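Methyltransferase (Geobacter sulfurreducens PCA, PDB 3C3P) probably transfers methyl groups from S-adenosyl-L-methionine to hydroxyl oxygens of a substrate not yet established. Local coordinates at residues 16-21 / 44-49; 27-32 / 37-42; 154-159 / 180-185. All coordinates share one frame; numbering follows the deposited sequence.

Contact 1: residues 16-21 / 44-49; sequences GLLPEA and TGRLLY. With EDO (1,2-ethanediol), chain H.
The isobutyl end of L18 overlaps the middle of the R46 side chain: methyl CD2 of L18 comes to 3.3 Å from CD of R46, a tight approach between two side chains that run antiparallel alongside one another. Further along the arginine, P19 takes over. Its ring carbon CD sits 3.7 Å above the plane of the R46 guanidinium, displaced toward the rim, and its CG lies 3.8 Å from NH1. Here the principle is that a long arginine can be held by apolar neighbours along its length while its polar end serves another partner. The chain of R46 is bent at chi3 (60°), and the guanidinium beyond the bend turns its face to the proline. Its NH2 donates to the backbone oxygen of T194 of the second subunit, and the side chain also packs on W73 of helix 69-75. A molecule of 1,2-ethanediol, probably from the crystallisation liquor, fills in beside the proline: its O2 lies over the same face of R46, 3.7 Å from NH2, and makes a short hydrogen bond of 2.5 Å to the carbonyl oxygen of L17. The diol is also bonded to S187 of the second subunit, while R188 of that subunit reaches the same L17 oxygen. The contact therefore lies at a subunit interface, where the loop after the N-terminal helix 8-16 packs on helix 42-55 and on the second subunit, consistent with those class I O-methyltransferases that dimerise.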
# COMPACT_ATOMS: atom_id res chain seq x y z
N GLY A 16 -1.62 7.01 18.17
CA GLY A 16 -2.15 8.30 18.64
C GLY A 16 -2.84 9.09 17.54
O GLY A 16 -3.63 10.00 17.80
N LEU A 17 -2.48 8.77 16.29
CA LEU A 17 -3.08 9.41 15.10
C LEU A 17 -4.38 8.68 14.72
O LEU A 17 -5.14 9.16 13.90
CB LEU A 17 -2.13 9.39 13.88
CG LEU A 17 -0.80 10.16 13.89
CD1 LEU A 17 -0.03 9.84 12.61
CD2 LEU A 17 -0.98 11.64 14.05
N LEU A 18 -4.60 7.49 15.27
CA LEU A 18 -5.82 6.72 14.95
C LEU A 18 -7.02 7.55 15.34
O LEU A 18 -6.99 8.27 16.36
CB LEU A 18 -5.86 5.33 15.63
CG LEU A 18 -5.00 4.17 15.08
CD1 LEU A 18 -5.04 2.94 15.97
CD2 LEU A 18 -5.46 3.81 13.69
N PRO A 19 -8.10 7.46 14.55
CA PRO A 19 -9.27 8.23 14.94
C PRO A 19 -10.02 7.48 16.03
O PRO A 19 -9.59 6.39 16.43
CB PRO A 19 -10.11 8.22 13.67
CG PRO A 19 -9.86 6.86 13.10
CD PRO A 19 -8.38 6.59 13.39
N GLU A 20 -11.11 8.07 16.50
CA GLU A 20 -11.94 7.43 17.53
C GLU A 20 -12.32 6.06 16.98
O GLU A 20 -12.73 5.93 15.82
CB GLU A 20 -13.19 8.25 17.85
CG GLU A 20 -14.04 7.68 18.98
N ALA A 21 -12.18 5.05 17.81
CA ALA A 21 -12.48 3.67 17.40
C ALA A 21 -13.97 3.37 17.21
O ALA A 21 -14.82 3.87 17.94
CB ALA A 21 -11.86 2.67 18.40
N THR A 44 -3.18 -2.49 10.50
CA THR A 44 -3.18 -3.44 9.40
C THR A 44 -4.50 -3.40 8.65
O THR A 44 -4.52 -3.39 7.43
CB THR A 44 -2.82 -4.89 9.88
OG1 THR A 44 -1.51 -4.86 10.47
CG2 THR A 44 -2.82 -5.87 8.72
N GLY A 45 -5.60 -3.35 9.38
CA GLY A 45 -6.92 -3.31 8.76
C GLY A 45 -7.06 -2.04 7.94
O GLY A 45 -7.60 -2.07 6.84
N ARG A 46 -6.55 -0.94 8.47
CA ARG A 46 -6.63 0.36 7.76
C ARG A 46 -5.86 0.27 6.43
O ARG A 46 -6.29 0.79 5.41
CB ARG A 46 -6.15 1.53 8.64
CG ARG A 46 -7.09 1.83 9.81
CD ARG A 46 -6.64 3.02 10.66
NE ARG A 46 -6.55 4.28 9.92
CZ ARG A 46 -7.59 5.08 9.71
NH1 ARG A 46 -8.78 4.74 10.16
NH2 ARG A 46 -7.46 6.19 9.03
N LEU A 47 -4.76 -0.46 6.44
CA LEU A 47 -3.96 -0.63 5.21
C LEU A 47 -4.75 -1.45 4.23
O LEU A 47 -4.75 -1.15 3.04
CB LEU A 47 -2.62 -1.30 5.46
CG LEU A 47 -1.77 -1.50 4.20
CD1 LEU A 47 -1.40 -0.16 3.56
CD2 LEU A 47 -0.54 -2.35 4.54
N LEU A 48 -5.45 -2.46 4.73
CA LEU A 48 -6.27 -3.32 3.87
C LEU A 48 -7.34 -2.49 3.18
O LEU A 48 -7.58 -2.60 1.99
CB LEU A 48 -6.97 -4.43 4.65
CG LEU A 48 -6.10 -5.52 5.30
CD1 LEU A 48 -6.97 -6.64 5.92
CD2 LEU A 48 -5.15 -6.13 4.32
N TYR A 49 -8.00 -1.69 3.99
CA TYR A 49 -9.04 -0.78 3.47
C TYR A 49 -8.50 0.13 2.37
O TYR A 49 -9.09 0.25 1.31
CB TYR A 49 -9.63 0.09 4.59
CG TYR A 49 -10.69 1.09 4.10
CD1 TYR A 49 -12.03 0.74 4.00
CD2 TYR A 49 -10.32 2.37 3.71
CE1 TYR A 49 -12.99 1.66 3.55
CE2 TYR A 49 -11.25 3.29 3.24
CZ TYR A 49 -12.59 2.93 3.15
OH TYR A 49 -13.49 3.86 2.69
C1 EDO H . -3.88 7.71 10.33
O1 EDO H . -2.65 8.39 10.47
C2 EDO H . -4.51 7.17 11.60
O2 EDO H . -5.75 7.84 11.81

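Contact 2: residues 27-32 / 37-42; sequences AMEQIA and IPIVDR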
# COMPACT_ATOMS: atom_id res chain seq x y z
N ALA A 27 -15.65 -4.08 19.73
CA ALA A 27 -16.44 -5.19 20.23
C ALA A 27 -15.83 -6.48 19.75
O ALA A 27 -15.83 -7.49 20.44
CB ALA A 27 -17.87 -5.09 19.75
N MSE A 28 -15.26 -6.41 18.55
CA MSE A 28 -14.63 -7.55 17.87
C MSE A 28 -13.28 -7.98 18.48
O MSE A 28 -12.96 -9.17 18.55
CB MSE A 28 -14.51 -7.26 16.36
CG MSE A 28 -13.84 -8.35 15.59
SE MSE A 28 -14.01 -8.11 13.66
CE MSE A 28 -13.22 -6.34 13.45
N GLU A 29 -12.51 -7.00 18.92
CA GLU A 29 -11.20 -7.24 19.55
C GLU A 29 -11.34 -8.03 20.82
O GLU A 29 -10.67 -9.03 21.05
CB GLU A 29 -10.54 -5.91 19.91
CG GLU A 29 -10.11 -5.09 18.70
CD GLU A 29 -9.67 -3.66 19.05
OE1 GLU A 29 -9.70 -3.29 20.24
OE2 GLU A 29 -9.31 -2.92 18.11
N GLN A 30 -12.22 -7.54 21.68
CA GLN A 30 -12.52 -8.18 22.97
C GLN A 30 -13.08 -9.58 22.83
O GLN A 30 -12.78 -10.47 23.63
CB GLN A 30 -13.51 -7.35 23.79
CG GLN A 30 -12.89 -6.24 24.61
CD GLN A 30 -12.11 -6.79 25.79
OE1 GLN A 30 -12.04 -8.00 25.99
NE2 GLN A 30 -11.52 -5.90 26.58
N ILE A 31 -13.86 -9.78 21.78
CA ILE A 31 -14.49 -11.09 21.53
C ILE A 31 -13.38 -12.02 21.07
O ILE A 31 -13.40 -13.23 21.33
CB ILE A 31 -15.58 -11.05 20.48
CG1 ILE A 31 -16.85 -10.45 21.07
CG2 ILE A 31 -15.88 -12.46 20.04
CD1 ILE A 31 -17.98 -10.28 20.09
N ALA A 32 -12.41 -11.43 20.40
CA ALA A 32 -11.26 -12.15 19.86
C ALA A 32 -10.37 -12.58 21.02
O ALA A 32 -9.84 -13.69 21.06
CB ALA A 32 -10.46 -11.28 18.88
N ILE A 37 -8.80 -15.68 19.74
CA ILE A 37 -8.74 -15.67 18.28
C ILE A 37 -7.82 -14.59 17.72
O ILE A 37 -7.96 -13.41 18.05
CB ILE A 37 -10.17 -15.49 17.67
CG1 ILE A 37 -11.08 -16.66 18.09
CG2 ILE A 37 -10.10 -15.38 16.15
CD1 ILE A 37 -12.53 -16.50 17.70
N PRO A 38 -6.82 -15.00 16.91
CA PRO A 38 -5.96 -13.95 16.32
C PRO A 38 -6.68 -13.19 15.23
O PRO A 38 -7.32 -13.80 14.36
CB PRO A 38 -4.77 -14.73 15.74
CG PRO A 38 -5.20 -16.17 15.69
CD PRO A 38 -6.27 -16.36 16.72
N ILE A 39 -6.62 -11.87 15.33
CA ILE A 39 -7.23 -10.98 14.33
C ILE A 39 -6.30 -9.84 13.91
O ILE A 39 -5.36 -9.46 14.61
CB ILE A 39 -8.62 -10.37 14.78
CG1 ILE A 39 -8.47 -9.38 15.94
CG2 ILE A 39 -9.65 -11.48 15.10
CD1 ILE A 39 -9.78 -8.66 16.31
N VAL A 40 -6.57 -9.35 12.71
CA VAL A 40 -5.86 -8.22 12.11
C VAL A 40 -5.89 -6.98 13.01
O VAL A 40 -6.98 -6.55 13.37
CB VAL A 40 -6.49 -7.92 10.68
CG1 VAL A 40 -6.26 -6.51 10.22
CG2 VAL A 40 -5.97 -8.95 9.66
N ASP A 41 -4.74 -6.40 13.40
CA ASP A 41 -4.78 -5.16 14.23
C ASP A 41 -5.31 -3.96 13.41
O ASP A 41 -5.46 -4.05 12.18
CB ASP A 41 -3.48 -4.83 15.02
CG ASP A 41 -2.28 -4.38 14.17
OD1 ASP A 41 -2.35 -4.08 12.95
OD2 ASP A 41 -1.21 -4.23 14.80
N ARG A 42 -5.57 -2.85 14.09
CA ARG A 42 -6.14 -1.66 13.39
C ARG A 42 -5.28 -1.04 12.33
O ARG A 42 -5.79 -0.66 11.29
CB ARG A 42 -6.56 -0.55 14.36
CG ARG A 42 -7.83 -0.84 15.14
CD ARG A 42 -8.16 0.31 16.11
NE ARG A 42 -8.56 1.57 15.47
CZ ARG A 42 -8.68 2.72 16.14
NH1 ARG A 42 -8.34 2.77 17.41
NH2 ARG A 42 -9.04 3.84 15.55
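I39 pushes the tip of its side chain into a shallow hollow on helix 23-34, bounded by M28, E29 and A32. Methyl CD1 is the main bump: it rests 3.7 Å from CB of A32 and 3.8 Å from CA of E29, with CG of M28, a selenomethionine in this crystal, at 4.1 Å on the flank. Small size at A32 makes the hollow, since a lone CB allows CG1, CG2 and CD1 of one isoleucine to gather round it. The first torsion of I39 is 68°, which sets CG1 between the backbone N and the carbonyl carbon and carries CD1 down onto the helix. With an alanine at I39 the CG1-CD1 arm and CG2 are gone, and a gap would probably open over A32, the E29 backbone and the selenomethionine. Nearer the turn the same A32 is met by backbone: its CB lies 3.4 Å from the carbonyl oxygen of I37. The turn itself is closed by a hydrogen bond from N of I37 to O of A32, short at 2.6 Å and nearly straight (170° at the hydrogen). At the far end the extended chain of E29 brings OE2 to within 3.9 Å of CG of R42, the two side chains crossing at a slant. This touch falls on the methylenes of R42; its charged end goes instead to P19. C69 of helix 69-75 touches both M28 and I39, while L67 touches A32 and I37. The whole is a helix-loop-helix connection, with D41 serving as N-cap of helix 42-55. Through L67 it abuts the glycine-rich segment after strand 59-63, probably the motif that in related methyltransferases binds S-adenosyl-L-methionine.

Contact 3: residues 154-159 / 180-185; sequences ALLIAV and REFNHH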
# COMPACT_ATOMS: atom_id res chain seq x y z
N ALA A 154 -4.19 -8.96 -10.39
CA ALA A 154 -4.67 -9.20 -9.02
C ALA A 154 -3.59 -8.84 -8.02
O ALA A 154 -2.41 -8.81 -8.32
CB ALA A 154 -5.06 -10.66 -8.81
N LEU A 155 -4.04 -8.61 -6.80
CA LEU A 155 -3.18 -8.29 -5.70
C LEU A 155 -3.34 -9.30 -4.58
O LEU A 155 -4.45 -9.58 -4.12
CB LEU A 155 -3.56 -6.92 -5.11
CG LEU A 155 -2.78 -6.41 -3.89
CD1 LEU A 155 -1.32 -6.08 -4.19
CD2 LEU A 155 -3.53 -5.19 -3.29
N LEU A 156 -2.19 -9.82 -4.18
CA LEU A 156 -2.09 -10.77 -3.09
C LEU A 156 -1.72 -9.97 -1.86
O LEU A 156 -0.81 -9.13 -1.90
CB LEU A 156 -1.01 -11.82 -3.37
CG LEU A 156 -0.85 -12.95 -2.37
CD1 LEU A 156 -2.05 -13.88 -2.45
CD2 LEU A 156 0.43 -13.70 -2.67
N ILE A 157 -2.43 -10.23 -0.78
CA ILE A 157 -2.19 -9.58 0.54
C ILE A 157 -2.06 -10.72 1.56
O ILE A 157 -3.03 -11.44 1.86
CB ILE A 157 -3.28 -8.59 0.98
CG1 ILE A 157 -3.53 -7.52 -0.10
CG2 ILE A 157 -2.88 -7.95 2.33
CD1 ILE A 157 -4.65 -6.55 0.22
N ALA A 158 -0.84 -10.90 2.05
CA ALA A 158 -0.49 -11.97 3.00
C ALA A 158 -0.04 -11.37 4.31
O ALA A 158 0.98 -10.66 4.38
CB ALA A 158 0.59 -12.89 2.41
N VAL A 159 -0.81 -11.65 5.36
CA VAL A 159 -0.50 -11.11 6.67
C VAL A 159 0.38 -12.07 7.46
O VAL A 159 0.61 -13.22 7.04
CB VAL A 159 -1.77 -10.72 7.47
CG1 VAL A 159 -2.52 -9.56 6.74
CG2 VAL A 159 -2.70 -11.93 7.76
N ARG A 180 9.31 -15.32 7.04
CA ARG A 180 9.11 -16.74 6.61
C ARG A 180 9.14 -17.06 5.12
O ARG A 180 9.25 -16.21 4.27
CB ARG A 180 7.91 -17.48 7.22
CG ARG A 180 8.33 -18.43 8.33
CD ARG A 180 7.35 -19.60 8.42
NE ARG A 180 7.92 -20.73 9.13
CZ ARG A 180 7.66 -21.06 10.39
NH1 ARG A 180 6.77 -20.38 11.09
NH2 ARG A 180 8.25 -22.12 10.93
N GLU A 181 9.03 -18.35 4.89
CA GLU A 181 9.15 -19.00 3.56
C GLU A 181 8.47 -18.37 2.36
O GLU A 181 9.07 -18.27 1.30
CB GLU A 181 8.78 -20.51 3.61
CG GLU A 181 9.54 -21.26 2.52
CD GLU A 181 8.96 -22.60 2.18
OE1 GLU A 181 7.81 -22.60 1.69
OE2 GLU A 181 9.67 -23.65 2.31
N PHE A 182 7.23 -17.96 2.54
CA PHE A 182 6.49 -17.40 1.39
C PHE A 182 7.18 -16.15 0.87
O PHE A 182 7.17 -15.86 -0.33
CB PHE A 182 5.01 -17.18 1.75
CG PHE A 182 4.18 -16.81 0.57
CD1 PHE A 182 4.30 -17.51 -0.62
CD2 PHE A 182 3.20 -15.87 0.68
CE1 PHE A 182 3.51 -17.18 -1.73
CE2 PHE A 182 2.41 -15.56 -0.41
CZ PHE A 182 2.57 -16.21 -1.61
N ASN A 183 7.81 -15.41 1.77
CA ASN A 183 8.53 -14.21 1.39
C ASN A 183 9.62 -14.55 0.36
O ASN A 183 9.79 -13.86 -0.64
CB ASN A 183 9.23 -13.56 2.59
CG ASN A 183 8.28 -13.12 3.66
OD1 ASN A 183 7.08 -12.94 3.41
ND2 ASN A 183 8.80 -12.91 4.87
N HIS A 184 10.33 -15.64 0.64
CA HIS A 184 11.46 -16.07 -0.21
C HIS A 184 10.98 -16.60 -1.53
O HIS A 184 11.63 -16.41 -2.55
CB HIS A 184 12.34 -17.07 0.52
CG HIS A 184 12.94 -16.49 1.76
ND1 HIS A 184 14.25 -16.09 1.83
CD2 HIS A 184 12.37 -16.17 2.95
CE1 HIS A 184 14.48 -15.61 3.04
NE2 HIS A 184 13.36 -15.63 3.73
N HIS A 185 9.83 -17.24 -1.49
CA HIS A 185 9.22 -17.78 -2.70
C HIS A 185 8.70 -16.68 -3.62
O HIS A 185 9.13 -16.52 -4.76
CB HIS A 185 8.02 -18.65 -2.34
CG HIS A 185 7.28 -19.17 -3.55
ND1 HIS A 185 7.70 -20.28 -4.26
CD2 HIS A 185 6.16 -18.72 -4.17
CE1 HIS A 185 6.85 -20.50 -5.25
NE2 HIS A 185 5.92 -19.56 -5.23
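F182, at the start of helix 181-186, aims its ring at L156 and A158 of strand 154-159, a helix-on-sheet contact in the Rossmann-like fold of class I methyltransferases, whose seven strands run in the order 3-2-1-4-5-7-6. R180 precedes the helix, and its carbonyl oxygen accepts a hydrogen bond from N of N183 at 3.0 Å and so tightens the first turn. Then comes the residue that makes the contact. CG of F182 is anti to the backbone N (chi1 -171°), which extends the ring away from the helix toward the sheet. It meets L156 edge-on: methyl CD2, in the plane of the ring, is 3.5 Å from both CZ and CE2. L156 is modelled in two conformers; the distances are for one of them. On the same rim, CB of A158 lies 4.3 Å from CE2, a looser touch. The two partners are alternate residues of the strand, so both side chains leave it on the face that looks to the helix; L204 of the adjoining strand 203-208 also packs on F182. This illustrates how a buried ring can carry much of the packing of a short helix on a sheet. N183 comes next, and its amide nitrogen is shared between two subunits: ND2 bonds to O of A161 in its own chain and to OH of Y13 in the second subunit. After H184, the helical turn is completed at H185, whose N lies 3.1 Å from O of E181.

Overall arrangement
Contacts 1 and 2 are close neighbours, their centres 14 Å apart, and meet directly: P19 O lies 2.8 Å from R42 NH2, probably a hydrogen bond. Contact 3 stands about 22 Å from each, centre to centre. Helix 42-55 bridges from contact 1 to contact 3, with L48 CD2 3.5 Å from I157 CG2; contacts 2 and 3 lie on opposite sides of the chain's centre and do not touch. Contact 2 lies beside the probable S-adenosyl-L-methionine motif through L67 and C69; none of the three contacts includes a bound cofactor. Contacts 1 and 3 both reach the second subunit, whereas contact 2 does not. The bound 1,2-ethanediol belongs to this interface at contact 1.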